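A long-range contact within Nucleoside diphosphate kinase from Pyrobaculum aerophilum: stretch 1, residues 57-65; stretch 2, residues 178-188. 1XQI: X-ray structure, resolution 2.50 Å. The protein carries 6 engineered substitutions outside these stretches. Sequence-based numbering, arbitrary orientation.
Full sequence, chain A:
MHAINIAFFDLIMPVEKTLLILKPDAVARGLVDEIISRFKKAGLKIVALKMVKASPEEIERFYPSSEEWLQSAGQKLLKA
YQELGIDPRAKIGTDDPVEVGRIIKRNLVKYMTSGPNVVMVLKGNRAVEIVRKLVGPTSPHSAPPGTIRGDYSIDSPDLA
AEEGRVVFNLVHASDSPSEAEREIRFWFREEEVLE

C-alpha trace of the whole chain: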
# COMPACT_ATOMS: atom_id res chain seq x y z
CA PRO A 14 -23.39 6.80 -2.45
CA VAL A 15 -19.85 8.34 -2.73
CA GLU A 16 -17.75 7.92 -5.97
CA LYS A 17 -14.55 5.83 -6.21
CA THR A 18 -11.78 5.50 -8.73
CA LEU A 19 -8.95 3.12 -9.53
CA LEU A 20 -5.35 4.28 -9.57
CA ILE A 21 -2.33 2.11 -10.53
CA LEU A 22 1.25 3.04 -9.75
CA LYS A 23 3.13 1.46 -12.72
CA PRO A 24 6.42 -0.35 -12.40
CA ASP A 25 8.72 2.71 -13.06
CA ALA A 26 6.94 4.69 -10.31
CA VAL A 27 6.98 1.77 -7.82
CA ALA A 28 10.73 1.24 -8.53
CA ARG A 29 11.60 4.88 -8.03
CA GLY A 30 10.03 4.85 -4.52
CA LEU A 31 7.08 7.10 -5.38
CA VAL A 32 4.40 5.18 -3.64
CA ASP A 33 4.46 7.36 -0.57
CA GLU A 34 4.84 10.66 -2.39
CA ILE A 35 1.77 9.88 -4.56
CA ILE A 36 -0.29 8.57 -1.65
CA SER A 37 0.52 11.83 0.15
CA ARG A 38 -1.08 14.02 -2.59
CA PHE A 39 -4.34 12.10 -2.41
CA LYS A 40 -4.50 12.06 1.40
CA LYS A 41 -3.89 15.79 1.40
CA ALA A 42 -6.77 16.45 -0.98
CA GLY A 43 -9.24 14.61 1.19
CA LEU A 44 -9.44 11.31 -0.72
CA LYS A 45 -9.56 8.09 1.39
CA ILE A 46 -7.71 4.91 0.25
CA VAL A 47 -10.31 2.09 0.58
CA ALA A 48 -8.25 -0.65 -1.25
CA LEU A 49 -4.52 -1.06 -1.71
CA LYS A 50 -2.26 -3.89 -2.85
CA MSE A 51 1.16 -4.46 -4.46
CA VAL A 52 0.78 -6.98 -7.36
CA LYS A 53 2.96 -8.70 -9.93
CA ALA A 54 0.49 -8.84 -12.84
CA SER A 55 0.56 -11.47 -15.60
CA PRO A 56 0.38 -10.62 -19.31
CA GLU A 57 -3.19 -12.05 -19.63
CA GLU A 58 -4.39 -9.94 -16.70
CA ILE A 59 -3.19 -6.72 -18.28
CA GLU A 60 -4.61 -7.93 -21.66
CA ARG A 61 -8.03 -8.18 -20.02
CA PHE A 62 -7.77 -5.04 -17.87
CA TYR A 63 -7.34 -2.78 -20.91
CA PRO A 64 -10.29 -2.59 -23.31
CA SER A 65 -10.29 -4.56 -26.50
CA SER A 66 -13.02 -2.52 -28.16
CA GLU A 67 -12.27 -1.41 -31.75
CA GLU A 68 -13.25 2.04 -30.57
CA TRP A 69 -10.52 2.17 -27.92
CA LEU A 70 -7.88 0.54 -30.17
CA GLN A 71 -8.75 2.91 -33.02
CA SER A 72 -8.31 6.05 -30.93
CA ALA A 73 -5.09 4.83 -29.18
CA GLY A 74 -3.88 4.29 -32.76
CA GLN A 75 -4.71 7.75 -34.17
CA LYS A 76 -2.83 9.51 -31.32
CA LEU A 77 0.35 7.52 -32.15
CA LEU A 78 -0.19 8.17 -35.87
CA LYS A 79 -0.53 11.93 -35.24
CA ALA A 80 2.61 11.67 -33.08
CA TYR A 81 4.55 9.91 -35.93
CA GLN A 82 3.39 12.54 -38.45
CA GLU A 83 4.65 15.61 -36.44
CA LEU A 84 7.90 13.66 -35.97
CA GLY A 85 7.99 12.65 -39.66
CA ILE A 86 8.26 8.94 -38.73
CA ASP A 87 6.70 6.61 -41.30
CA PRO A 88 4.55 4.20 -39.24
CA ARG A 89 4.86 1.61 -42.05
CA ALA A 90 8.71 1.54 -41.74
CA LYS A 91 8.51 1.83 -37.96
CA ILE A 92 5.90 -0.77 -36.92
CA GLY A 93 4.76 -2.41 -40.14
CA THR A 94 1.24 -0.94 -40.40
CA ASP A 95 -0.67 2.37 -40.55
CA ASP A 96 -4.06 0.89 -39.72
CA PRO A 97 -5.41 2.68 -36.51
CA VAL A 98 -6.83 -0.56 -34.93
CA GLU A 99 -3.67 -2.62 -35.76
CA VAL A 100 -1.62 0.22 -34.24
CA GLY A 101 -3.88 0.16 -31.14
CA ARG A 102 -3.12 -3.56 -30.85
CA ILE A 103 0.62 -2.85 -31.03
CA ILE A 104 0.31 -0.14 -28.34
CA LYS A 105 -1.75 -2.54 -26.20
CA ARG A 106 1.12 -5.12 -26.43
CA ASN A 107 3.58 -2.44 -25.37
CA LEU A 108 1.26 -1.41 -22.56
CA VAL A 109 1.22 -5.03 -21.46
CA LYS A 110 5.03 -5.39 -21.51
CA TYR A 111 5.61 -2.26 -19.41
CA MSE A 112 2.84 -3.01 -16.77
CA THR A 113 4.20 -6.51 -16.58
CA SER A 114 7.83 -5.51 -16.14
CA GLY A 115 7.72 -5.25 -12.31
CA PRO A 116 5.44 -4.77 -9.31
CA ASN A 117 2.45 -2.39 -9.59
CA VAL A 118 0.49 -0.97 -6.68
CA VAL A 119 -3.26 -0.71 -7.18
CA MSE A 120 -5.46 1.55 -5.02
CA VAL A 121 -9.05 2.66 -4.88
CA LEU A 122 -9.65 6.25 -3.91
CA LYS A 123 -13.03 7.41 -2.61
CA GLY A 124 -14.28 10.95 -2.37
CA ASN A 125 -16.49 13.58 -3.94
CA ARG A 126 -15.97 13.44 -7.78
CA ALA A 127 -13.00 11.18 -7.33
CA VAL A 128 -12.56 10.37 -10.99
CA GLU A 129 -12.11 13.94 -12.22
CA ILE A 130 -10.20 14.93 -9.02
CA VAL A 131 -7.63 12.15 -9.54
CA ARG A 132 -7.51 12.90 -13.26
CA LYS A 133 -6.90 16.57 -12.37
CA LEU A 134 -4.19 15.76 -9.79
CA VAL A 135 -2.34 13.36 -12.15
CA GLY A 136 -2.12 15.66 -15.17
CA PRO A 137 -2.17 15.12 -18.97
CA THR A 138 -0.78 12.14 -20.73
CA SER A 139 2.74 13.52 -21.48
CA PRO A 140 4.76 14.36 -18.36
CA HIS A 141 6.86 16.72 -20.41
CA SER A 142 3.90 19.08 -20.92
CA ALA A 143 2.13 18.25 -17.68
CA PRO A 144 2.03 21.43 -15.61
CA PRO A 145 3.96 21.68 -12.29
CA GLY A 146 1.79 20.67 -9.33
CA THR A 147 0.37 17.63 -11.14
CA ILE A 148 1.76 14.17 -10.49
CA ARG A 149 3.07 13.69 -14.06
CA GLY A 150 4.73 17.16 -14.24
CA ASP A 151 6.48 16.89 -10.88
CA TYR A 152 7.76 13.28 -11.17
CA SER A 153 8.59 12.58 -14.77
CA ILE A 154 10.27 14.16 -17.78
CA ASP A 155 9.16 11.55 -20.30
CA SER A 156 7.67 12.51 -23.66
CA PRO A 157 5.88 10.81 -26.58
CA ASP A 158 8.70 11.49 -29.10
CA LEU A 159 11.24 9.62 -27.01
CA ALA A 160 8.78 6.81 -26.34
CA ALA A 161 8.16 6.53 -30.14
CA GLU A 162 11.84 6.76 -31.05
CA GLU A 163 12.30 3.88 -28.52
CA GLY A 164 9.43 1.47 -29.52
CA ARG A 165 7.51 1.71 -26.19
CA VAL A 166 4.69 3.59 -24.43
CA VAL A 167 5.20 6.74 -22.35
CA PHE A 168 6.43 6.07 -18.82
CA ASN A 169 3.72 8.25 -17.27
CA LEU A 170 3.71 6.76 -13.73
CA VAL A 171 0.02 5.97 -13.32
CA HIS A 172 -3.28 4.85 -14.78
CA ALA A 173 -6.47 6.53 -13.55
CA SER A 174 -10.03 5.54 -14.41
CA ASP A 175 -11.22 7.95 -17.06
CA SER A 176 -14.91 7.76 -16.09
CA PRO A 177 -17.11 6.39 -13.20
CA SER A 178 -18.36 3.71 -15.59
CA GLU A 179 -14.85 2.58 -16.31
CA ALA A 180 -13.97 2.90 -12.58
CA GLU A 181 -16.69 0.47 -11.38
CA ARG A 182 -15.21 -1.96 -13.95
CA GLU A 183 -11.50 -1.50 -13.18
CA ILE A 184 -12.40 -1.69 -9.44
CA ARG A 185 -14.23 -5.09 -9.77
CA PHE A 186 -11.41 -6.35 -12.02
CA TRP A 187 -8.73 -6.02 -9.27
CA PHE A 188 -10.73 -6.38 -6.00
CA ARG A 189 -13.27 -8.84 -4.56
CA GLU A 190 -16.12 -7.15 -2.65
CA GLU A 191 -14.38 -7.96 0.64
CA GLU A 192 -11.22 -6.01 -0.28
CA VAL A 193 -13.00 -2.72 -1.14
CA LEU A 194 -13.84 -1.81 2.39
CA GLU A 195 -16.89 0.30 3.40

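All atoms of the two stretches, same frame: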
# COMPACT_ATOMS: atom_id res chain seq x y z
N GLU A 57 -1.74 -11.91 -19.32
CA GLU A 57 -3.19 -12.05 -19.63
C GLU A 57 -4.04 -11.09 -18.84
O GLU A 57 -5.01 -10.54 -19.36
CB GLU A 57 -3.76 -13.47 -19.51
CG GLU A 57 -2.98 -14.41 -18.60
CD GLU A 57 -1.73 -15.07 -19.28
OE1 GLU A 57 -1.92 -15.77 -20.33
OE2 GLU A 57 -0.58 -14.89 -18.75
N GLU A 58 -3.66 -10.86 -17.58
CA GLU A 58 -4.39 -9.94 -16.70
C GLU A 58 -4.40 -8.52 -17.24
O GLU A 58 -5.43 -7.86 -17.25
CB GLU A 58 -3.77 -9.94 -15.30
CG GLU A 58 -3.98 -11.22 -14.47
CD GLU A 58 -3.45 -11.07 -13.05
OE1 GLU A 58 -2.24 -10.74 -12.90
OE2 GLU A 58 -4.22 -11.27 -12.08
N ILE A 59 -3.26 -8.04 -17.72
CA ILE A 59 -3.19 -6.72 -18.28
C ILE A 59 -3.93 -6.66 -19.62
O ILE A 59 -4.63 -5.65 -19.91
CB ILE A 59 -1.76 -6.18 -18.32
CG1 ILE A 59 -1.15 -6.15 -16.89
CG2 ILE A 59 -1.73 -4.80 -18.91
CD1 ILE A 59 -2.03 -5.45 -15.80
N GLU A 60 -3.83 -7.75 -20.41
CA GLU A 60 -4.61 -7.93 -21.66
C GLU A 60 -6.09 -7.74 -21.41
O GLU A 60 -6.76 -7.05 -22.15
CB GLU A 60 -4.36 -9.30 -22.33
CG GLU A 60 -3.66 -9.25 -23.69
CD GLU A 60 -2.67 -10.42 -23.92
OE1 GLU A 60 -2.96 -11.32 -24.74
OE2 GLU A 60 -1.58 -10.46 -23.31
N ARG A 61 -6.60 -8.33 -20.33
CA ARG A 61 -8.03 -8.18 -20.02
C ARG A 61 -8.39 -6.91 -19.27
O ARG A 61 -9.55 -6.51 -19.29
CB ARG A 61 -8.61 -9.40 -19.30
CG ARG A 61 -8.91 -10.58 -20.23
CD ARG A 61 -9.32 -11.82 -19.42
NE ARG A 61 -8.19 -12.38 -18.67
CZ ARG A 61 -7.99 -12.26 -17.35
NH1 ARG A 61 -8.87 -11.60 -16.57
NH2 ARG A 61 -6.90 -12.79 -16.79
N PHE A 62 -7.43 -6.27 -18.61
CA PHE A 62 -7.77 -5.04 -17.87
C PHE A 62 -8.00 -3.87 -18.82
O PHE A 62 -8.89 -3.03 -18.60
CB PHE A 62 -6.67 -4.71 -16.86
CG PHE A 62 -6.84 -3.36 -16.20
CD1 PHE A 62 -6.01 -2.29 -16.54
CD2 PHE A 62 -7.83 -3.16 -15.23
CE1 PHE A 62 -6.16 -1.03 -15.95
CE2 PHE A 62 -7.97 -1.92 -14.63
CZ PHE A 62 -7.13 -0.83 -15.01
N TYR A 63 -7.17 -3.78 -19.86
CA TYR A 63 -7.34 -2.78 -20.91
C TYR A 63 -8.39 -3.19 -21.88
O TYR A 63 -8.48 -4.36 -22.18
CB TYR A 63 -6.04 -2.49 -21.62
CG TYR A 63 -5.24 -1.59 -20.78
CD1 TYR A 63 -4.14 -2.08 -20.09
CD2 TYR A 63 -5.59 -0.29 -20.62
CE1 TYR A 63 -3.41 -1.27 -19.27
CE2 TYR A 63 -4.86 0.55 -19.81
CZ TYR A 63 -3.76 0.04 -19.14
OH TYR A 63 -2.99 0.86 -18.32
N PRO A 64 -9.19 -2.22 -22.38
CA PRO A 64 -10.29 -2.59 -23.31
C PRO A 64 -9.76 -3.27 -24.55
O PRO A 64 -8.57 -3.13 -24.89
CB PRO A 64 -10.90 -1.24 -23.71
CG PRO A 64 -10.53 -0.30 -22.54
CD PRO A 64 -9.14 -0.77 -22.13
N SER A 65 -10.63 -4.03 -25.21
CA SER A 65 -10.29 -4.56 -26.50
C SER A 65 -11.30 -4.09 -27.54
O SER A 65 -11.37 -4.64 -28.65
CB SER A 65 -10.19 -6.07 -26.40
OG SER A 65 -9.70 -6.42 -25.10
N SER A 178 -18.00 4.96 -14.96
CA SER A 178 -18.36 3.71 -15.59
C SER A 178 -17.15 2.77 -15.65
O SER A 178 -17.16 1.62 -15.18
CB SER A 178 -18.90 4.00 -17.01
OG SER A 178 -19.37 2.81 -17.63
N GLU A 179 -16.09 3.29 -16.24
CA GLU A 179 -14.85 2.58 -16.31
C GLU A 179 -14.24 2.26 -14.91
O GLU A 179 -13.64 1.20 -14.70
CB GLU A 179 -13.91 3.37 -17.21
CG GLU A 179 -12.91 2.51 -17.90
CD GLU A 179 -13.46 1.64 -19.05
OE1 GLU A 179 -14.62 1.19 -19.04
OE2 GLU A 179 -12.65 1.37 -19.94
N ALA A 180 -14.43 3.16 -13.95
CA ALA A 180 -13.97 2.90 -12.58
C ALA A 180 -14.68 1.74 -11.90
O ALA A 180 -14.01 0.89 -11.34
CB ALA A 180 -14.03 4.17 -11.72
N GLU A 181 -16.02 1.65 -11.96
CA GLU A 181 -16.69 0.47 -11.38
C GLU A 181 -16.17 -0.84 -12.03
O GLU A 181 -16.06 -1.88 -11.38
CB GLU A 181 -18.25 0.58 -11.40
N ARG A 182 -15.76 -0.77 -13.29
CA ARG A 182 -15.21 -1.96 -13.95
C ARG A 182 -13.76 -2.29 -13.54
O ARG A 182 -13.43 -3.43 -13.22
CB ARG A 182 -15.29 -1.79 -15.47
CG ARG A 182 -15.65 -3.05 -16.15
CD ARG A 182 -15.20 -3.05 -17.60
NE ARG A 182 -13.76 -3.21 -17.73
CZ ARG A 182 -12.92 -2.25 -18.09
NH1 ARG A 182 -13.41 -1.05 -18.36
NH2 ARG A 182 -11.61 -2.51 -18.18
N GLU A 183 -12.88 -1.30 -13.56
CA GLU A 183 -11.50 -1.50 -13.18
C GLU A 183 -11.40 -1.86 -11.69
O GLU A 183 -10.54 -2.69 -11.33
CB GLU A 183 -10.65 -0.29 -13.54
CG GLU A 183 -10.77 0.10 -14.99
CD GLU A 183 -9.93 1.33 -15.36
OE1 GLU A 183 -9.60 1.49 -16.58
OE2 GLU A 183 -9.62 2.14 -14.43
N ILE A 184 -12.31 -1.30 -10.86
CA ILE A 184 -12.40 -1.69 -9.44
C ILE A 184 -12.75 -3.17 -9.25
O ILE A 184 -12.01 -3.89 -8.55
CB ILE A 184 -13.32 -0.78 -8.59
CG1 ILE A 184 -12.73 0.61 -8.42
CG2 ILE A 184 -13.54 -1.41 -7.22
CD1 ILE A 184 -13.76 1.64 -7.95
N ARG A 185 -13.85 -3.63 -9.84
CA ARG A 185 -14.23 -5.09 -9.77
C ARG A 185 -13.10 -6.00 -10.29
O ARG A 185 -12.78 -7.02 -9.70
CB ARG A 185 -15.57 -5.40 -10.52
CG ARG A 185 -15.95 -6.97 -10.56
CD ARG A 185 -16.61 -7.48 -11.91
NE ARG A 185 -16.14 -6.66 -13.05
CZ ARG A 185 -15.03 -6.87 -13.78
NH1 ARG A 185 -14.25 -7.94 -13.56
NH2 ARG A 185 -14.72 -6.00 -14.74
N PHE A 186 -12.49 -5.59 -11.39
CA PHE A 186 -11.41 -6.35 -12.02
C PHE A 186 -10.30 -6.75 -11.06
O PHE A 186 -9.86 -7.88 -11.11
CB PHE A 186 -10.82 -5.59 -13.22
CG PHE A 186 -9.73 -6.35 -13.90
CD1 PHE A 186 -10.03 -7.26 -14.92
CD2 PHE A 186 -8.40 -6.21 -13.50
CE1 PHE A 186 -9.01 -8.00 -15.52
CE2 PHE A 186 -7.38 -6.93 -14.11
CZ PHE A 186 -7.69 -7.83 -15.12
N TRP A 187 -9.84 -5.81 -10.22
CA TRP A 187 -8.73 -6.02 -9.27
C TRP A 187 -9.11 -6.42 -7.84
O TRP A 187 -8.27 -6.96 -7.14
CB TRP A 187 -7.89 -4.75 -9.16
CG TRP A 187 -7.07 -4.41 -10.35
CD1 TRP A 187 -7.25 -3.36 -11.21
CD2 TRP A 187 -5.92 -5.11 -10.81
NE1 TRP A 187 -6.29 -3.38 -12.20
CE2 TRP A 187 -5.45 -4.43 -11.98
CE3 TRP A 187 -5.24 -6.27 -10.38
CZ2 TRP A 187 -4.33 -4.85 -12.70
CZ3 TRP A 187 -4.12 -6.70 -11.10
CH2 TRP A 187 -3.68 -5.99 -12.26
N PHE A 188 -10.34 -6.15 -7.40
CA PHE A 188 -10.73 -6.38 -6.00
C PHE A 188 -12.03 -7.18 -5.85
O PHE A 188 -13.03 -6.87 -6.50
CB PHE A 188 -10.82 -5.04 -5.22
CG PHE A 188 -9.53 -4.25 -5.20
CD1 PHE A 188 -9.32 -3.20 -6.09
CD2 PHE A 188 -8.50 -4.59 -4.34
CE1 PHE A 188 -8.15 -2.50 -6.12
CE2 PHE A 188 -7.29 -3.89 -4.34
CZ PHE A 188 -7.11 -2.84 -5.24
O HOH W 1 -8.47 -0.11 -18.37

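Residues 57-62 and 178-187 are both helical, and each helix begins earlier in the chain. Their N-to-C directions differ by 161°, so they run nearly antiparallel, and their axes approach to 11.3 Å, a spacing that leaves room for aromatic side chains between them. The closest backbone register pairs Phe62 with Glu183, CA to CA 7.0 Å. Within the first helix, Phe62 N donates to Glu58 O at 2.9 Å; Tyr63 then leaves helical phi/psi, as Phe188 does after the second helix.

Phe62 is the centre of the contact, with 121 Å² covered by the other stretch out of 470 Å² buried in total on both sides. Its chi1 of 172° (t) sets the ring among three residues of the second helix. Trp187 NE1 lies over one face, 3.3 Å from Phe62 CE2, while Glu183 CB sits at the ring edge, also 3.3 Å from Phe62 CE2. The ring planes of Phe62 and Phe186 meet at 53° with centroids 5.4 Å apart, an oblique pairing. Phe62 CB instead supplies a CH-pi contact: it stands 3.9 Å from the centroid of the Phe186 ring and 24° off its normal.

Phe186, whose CA-to-CB bond points toward the first stretch, also reaches its backbone, with CZ 3.1 Å from Glu58 O. Farther along, Ile59 CD1 meets the edge of the Trp187 ring, 3.9 Å from CZ2.

No direct hydrogen bond crosses the interface. Phe62 O and Arg182 NH2 are 2.8 Å apart, but the angle is poor, so proximity alone does not establish a bond. A water provides a polar link, lying within hydrogen-bonding distance of Phe62 O (3.0 Å from the water O) and Glu183 OE1 (2.7 Å from the water O). The direct contact is therefore chiefly one of aromatic packing.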